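Local coordinates for TCP pilus virulence regulatory protein (Vibrio cholerae, PDB 4MLO) that activates transcription of virulence genes in Vibrio cholerae as an AraC-family regulator, probably by binding DNA through its helix-turn-helix region, and holds a bound palmitoleic acid, at residues A[37-42]-A[50-55]; A[115-120]-A[153-158]. All blocks are in the same frame, centred on the assembly; numbering follows the deposited sequence. Where two conformers were deposited one is given.

Contact 1 (A[37-42]-A[50-55]); sequences SGIAKL and SYEINS
Ser37 meets Ser55 at the open end of a beta hairpin, formed by strands 40-44 and 49-53 of the cupin-like domain. The backbone N of Ser37 lies 3.8 Å from CB of Ser55. At Gly38 the two chains have parted enough for one water to fit between them. The water donates to Gly38 O at 2.6 Å and accepts from Ser55 N. Gly38 has a positive phi of 69°, a backbone shape that suits glycine. Ile39 sends its CD1 over to CB of Asn54, 3.7 Å away. Its CG2 stands anti to the backbone N and rests near the backbone O of Ile53. The side-chain OD1 of Asn54 accepts from Ser56 N, two residues on. Ala40 and Ile53 form an antiparallel hydrogen-bonded pair. N and O of Ala40 both bond to Ile53, and Ile53 N reaches Ala40 O at 2.9 Å with a nearly straight N-H (170°). CB of Ala40 packs on CG1 of Ile53. That CG1 sits between the backbone N and the carbonyl carbon (chi1 58°), close to Ala40 O as well. Leu71 of strand 66-73 touches both side chains. Lys41 faces Glu52 in a non-hydrogen-bonded pair, on the sheet face away from Ala40 and Leu42. Here Lys41 CA makes a CA-H...O contact with Tyr51 O. The backbone of Lys41 bonds outward to Thr72, which joins the hairpin to strand 66-73. Leu42 and Tyr51 form the next hydrogen-bonded pair, with N-to-O distances of 2.8 Å both ways. Their side chains lie side by side and point the same way. In the conformer given, CD2 of Leu42 touches the ring at CD1 of Tyr51, 4.0 Å away.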
# COMPACT_ATOMS: atom_id res chain seq x y z
N SER A 37 -16.89 3.65 10.87
CA SER A 37 -18.16 4.31 11.15
C SER A 37 -18.25 5.53 10.27
O SER A 37 -17.25 6.03 9.74
CB SER A 37 -18.27 4.70 12.63
OG SER A 37 -17.25 5.62 12.98
N GLY A 38 -19.47 6.01 10.12
CA GLY A 38 -19.70 7.21 9.38
C GLY A 38 -19.43 7.03 7.90
O GLY A 38 -19.46 5.93 7.35
N ILE A 39 -19.16 8.17 7.26
CA ILE A 39 -18.97 8.25 5.82
C ILE A 39 -17.69 9.04 5.57
O ILE A 39 -17.32 9.92 6.35
CB ILE A 39 -20.17 8.92 5.12
CG1 ILE A 39 -21.45 8.14 5.38
CG2 ILE A 39 -19.92 9.05 3.62
CD1 ILE A 39 -21.48 6.75 4.75
N ALA A 40 -17.01 8.70 4.49
CA ALA A 40 -15.86 9.46 4.03
C ALA A 40 -15.92 9.53 2.51
O ALA A 40 -16.62 8.76 1.86
CB ALA A 40 -14.54 8.83 4.49
N LYS A 41 -15.17 10.48 1.96
CA LYS A 41 -15.07 10.69 0.53
C LYS A 41 -13.62 10.41 0.13
O LYS A 41 -12.71 11.07 0.64
CB LYS A 41 -15.47 12.11 0.17
CG LYS A 41 -15.43 12.42 -1.31
CD LYS A 41 -15.51 13.92 -1.55
CE LYS A 41 -15.72 14.26 -3.02
NZ LYS A 41 -15.69 15.74 -3.26
N LEU A 42 -13.45 9.44 -0.77
CA LEU A 42 -12.14 9.09 -1.32
C LEU A 42 -12.06 9.64 -2.73
O LEU A 42 -12.90 9.34 -3.57
CB LEU A 42 -11.96 7.58 -1.32
CG LEU A 42 -10.60 6.95 -1.70
CD1 LEU A 42 -10.69 5.47 -1.41
CD2 LEU A 42 -10.21 7.16 -3.16
N SER A 50 -14.21 9.69 -7.64
CA SER A 50 -14.45 9.80 -6.22
C SER A 50 -15.46 8.75 -5.79
O SER A 50 -16.31 8.32 -6.57
CB SER A 50 -14.94 11.20 -5.82
OG SER A 50 -16.10 11.53 -6.53
N TYR A 51 -15.32 8.31 -4.54
CA TYR A 51 -16.21 7.35 -3.93
C TYR A 51 -16.63 7.90 -2.58
O TYR A 51 -15.80 8.39 -1.82
CB TYR A 51 -15.54 5.99 -3.68
CG TYR A 51 -14.74 5.44 -4.82
CD1 TYR A 51 -13.44 5.86 -5.05
CD2 TYR A 51 -15.27 4.46 -5.66
CE1 TYR A 51 -12.69 5.34 -6.09
CE2 TYR A 51 -14.54 3.93 -6.70
CZ TYR A 51 -13.24 4.37 -6.91
OH TYR A 51 -12.51 3.85 -7.95
N GLU A 52 -17.92 7.80 -2.28
CA GLU A 52 -18.35 7.86 -0.89
C GLU A 52 -18.28 6.45 -0.33
O GLU A 52 -18.83 5.52 -0.92
CB GLU A 52 -19.77 8.43 -0.77
CG GLU A 52 -19.84 9.92 -1.04
CD GLU A 52 -21.05 10.57 -0.37
OE1 GLU A 52 -21.13 11.81 -0.40
OE2 GLU A 52 -21.91 9.83 0.17
N ILE A 53 -17.58 6.30 0.78
CA ILE A 53 -17.40 4.99 1.39
C ILE A 53 -18.01 5.00 2.78
O ILE A 53 -18.13 6.04 3.43
CB ILE A 53 -15.91 4.60 1.45
CG1 ILE A 53 -15.09 5.64 2.23
CG2 ILE A 53 -15.35 4.48 0.05
CD1 ILE A 53 -13.66 5.16 2.54
N ASN A 54 -18.42 3.81 3.22
CA ASN A 54 -18.93 3.59 4.56
C ASN A 54 -18.13 2.48 5.22
O ASN A 54 -17.12 2.02 4.67
CB ASN A 54 -20.43 3.26 4.51
CG ASN A 54 -20.74 2.13 3.54
OD1 ASN A 54 -20.08 1.09 3.54
ND2 ASN A 54 -21.73 2.36 2.69
N SER A 55 -18.59 2.03 6.39
CA SER A 55 -17.83 1.08 7.19
C SER A 55 -17.76 -0.32 6.59
O SER A 55 -17.04 -1.15 7.14
CB SER A 55 -18.41 1.01 8.60
OG SER A 55 -19.71 0.44 8.58
O HOH W 1 -20.69 3.66 7.78

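Contact 2 (A[115-120]-A[153-158])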
# COMPACT_ATOMS: atom_id res chain seq x y z
N LEU A 115 -8.74 -0.44 -5.68
CA LEU A 115 -9.95 -1.20 -5.95
C LEU A 115 -10.86 -1.11 -4.72
O LEU A 115 -10.39 -0.97 -3.59
CB LEU A 115 -9.63 -2.65 -6.30
CG LEU A 115 -8.58 -2.89 -7.41
CD1 LEU A 115 -8.35 -4.38 -7.57
CD2 LEU A 115 -9.01 -2.31 -8.74
N LEU A 116 -12.16 -1.06 -4.98
CA LEU A 116 -13.19 -1.02 -3.94
C LEU A 116 -13.97 -2.33 -3.91
O LEU A 116 -14.34 -2.88 -4.96
CB LEU A 116 -14.15 0.15 -4.21
CG LEU A 116 -15.37 0.34 -3.30
CD1 LEU A 116 -15.02 1.21 -2.11
CD2 LEU A 116 -16.54 0.93 -4.07
N TRP A 117 -14.24 -2.84 -2.71
CA TRP A 117 -15.19 -3.93 -2.54
C TRP A 117 -16.18 -3.56 -1.44
O TRP A 117 -15.78 -3.25 -0.32
CB TRP A 117 -14.50 -5.25 -2.23
CG TRP A 117 -15.48 -6.36 -2.14
CD1 TRP A 117 -16.02 -6.89 -1.01
CD2 TRP A 117 -16.07 -7.09 -3.24
NE1 TRP A 117 -16.89 -7.90 -1.32
CE2 TRP A 117 -16.94 -8.04 -2.69
CE3 TRP A 117 -15.93 -7.03 -4.64
CZ2 TRP A 117 -17.69 -8.92 -3.47
CZ3 TRP A 117 -16.67 -7.91 -5.42
CH2 TRP A 117 -17.54 -8.84 -4.83
N ASN A 118 -17.47 -3.59 -1.77
CA ASN A 118 -18.53 -3.37 -0.78
C ASN A 118 -18.86 -4.69 -0.10
O ASN A 118 -19.39 -5.61 -0.74
CB ASN A 118 -19.74 -2.75 -1.46
CG ASN A 118 -19.50 -1.32 -1.89
OD1 ASN A 118 -19.14 -0.47 -1.08
ND2 ASN A 118 -19.71 -1.04 -3.17
N CYS A 119 -18.55 -4.78 1.19
CA CYS A 119 -18.59 -6.05 1.91
C CYS A 119 -19.98 -6.46 2.36
O CYS A 119 -20.82 -5.62 2.70
CB CYS A 119 -17.73 -5.99 3.17
SG CYS A 119 -16.02 -6.22 2.87
N GLU A 120 -20.19 -7.78 2.43
CA GLU A 120 -21.29 -8.37 3.17
C GLU A 120 -20.89 -8.56 4.64
O GLU A 120 -19.72 -8.49 5.01
CB GLU A 120 -21.70 -9.72 2.56
CG GLU A 120 -22.31 -9.61 1.17
N SER A 153 -9.95 -12.93 -5.41
CA SER A 153 -10.55 -13.44 -6.63
C SER A 153 -11.81 -12.67 -7.03
O SER A 153 -12.01 -12.35 -8.21
CB SER A 153 -10.84 -14.93 -6.50
OG SER A 153 -9.63 -15.65 -6.54
N LYS A 154 -12.73 -12.44 -6.09
CA LYS A 154 -13.97 -11.77 -6.49
C LYS A 154 -13.73 -10.29 -6.78
O LYS A 154 -14.39 -9.73 -7.67
CB LYS A 154 -15.07 -11.97 -5.45
CG LYS A 154 -14.81 -11.51 -4.04
CD LYS A 154 -15.89 -12.08 -3.12
CE LYS A 154 -15.74 -11.57 -1.70
NZ LYS A 154 -16.73 -12.20 -0.77
N VAL A 155 -12.78 -9.65 -6.10
CA VAL A 155 -12.38 -8.28 -6.48
C VAL A 155 -11.80 -8.25 -7.89
O VAL A 155 -12.11 -7.37 -8.68
CB VAL A 155 -11.39 -7.69 -5.46
CG1 VAL A 155 -10.92 -6.31 -5.89
CG2 VAL A 155 -12.04 -7.63 -4.10
N GLU A 156 -10.92 -9.21 -8.21
CA GLU A 156 -10.35 -9.23 -9.55
C GLU A 156 -11.43 -9.44 -10.60
O GLU A 156 -11.40 -8.81 -11.67
CB GLU A 156 -9.27 -10.31 -9.65
CG GLU A 156 -8.00 -10.00 -8.83
CD GLU A 156 -6.89 -11.00 -9.07
OE1 GLU A 156 -7.20 -12.14 -9.52
OE2 GLU A 156 -5.70 -10.65 -8.82
N LYS A 157 -12.39 -10.33 -10.33
CA LYS A 157 -13.45 -10.59 -11.30
C LYS A 157 -14.33 -9.36 -11.48
O LYS A 157 -14.71 -9.04 -12.61
CB LYS A 157 -14.29 -11.79 -10.85
CG LYS A 157 -15.45 -12.17 -11.81
CD LYS A 157 -16.17 -13.39 -11.27
CE LYS A 157 -17.51 -13.65 -11.97
NZ LYS A 157 -17.36 -13.78 -13.43
N LYS A 158 -14.65 -8.65 -10.39
CA LYS A 158 -15.47 -7.44 -10.51
C LYS A 158 -14.85 -6.43 -11.47
O LYS A 158 -15.56 -5.82 -12.28
CB LYS A 158 -15.69 -6.81 -9.14
CG LYS A 158 -16.21 -5.38 -9.16
CD LYS A 158 -16.24 -4.78 -7.76
CE LYS A 158 -16.72 -3.34 -7.80
NZ LYS A 158 -16.78 -2.78 -6.44
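Lys154 packs on the indole of Trp117, which lies between strand 114-118 and helix 141-159. CG of Trp117 is anti to the backbone N (chi1 -176°), on the way to the helix. The two side chains cross at about a right angle, and the extended Lys154 chain runs across the ring. Its CG lies over one face of the six-membered ring in a CH-pi contact, 4.1 Å from the centroid and offset toward the rim. CD and CE of Lys154 come on to CZ2 of Trp117, both at 3.7 Å. The Lys154 ammonium passes beyond the ring to a salt bridge with Asp123. Val155 adds apolar contacts. Its CG1 meets CD1 of Leu115 at 3.6 Å, and its CG2 sits by CB and CE3 of Trp117. The helix thus packs against an outermost strand of the five-stranded antiparallel sheet in the cupin-like domain. The segment axes come within 9.1 Å at an angle of 113°. Phe151, one turn earlier on the helix, adds an edge-to-face ring contact to Trp117. One hydrogen bond joins the segments. Lys158 stretches out fully, its CD passing CE3 of Trp117, and NZ donates to the backbone O of Leu116 at 2.9 Å. The nitrogen lies well above the carbonyl plane, 47° out of it.

Overall arrangement
Contacts 1 and 2 follow one another along the chain, with centres about 16 Å apart. Both lie in the cupin-like domain, but on different sheets. Contact 1 is in the four-stranded sheet, and the strand of contact 2 edges the five-stranded one. Leu116 connects them: its CD1 is 3.9 Å from CG2 of Ile53, and its CD2 is 4.1 Å from CD2 of Tyr51. Leu116 thus packs on segment 50-55, while Leu115 and Trp117 meet helix 141-159. Palmitoleic acid lies nearer contact 1. The ligand is about 8 Å from the side chain of Leu42 and about 12 Å from that of Leu116.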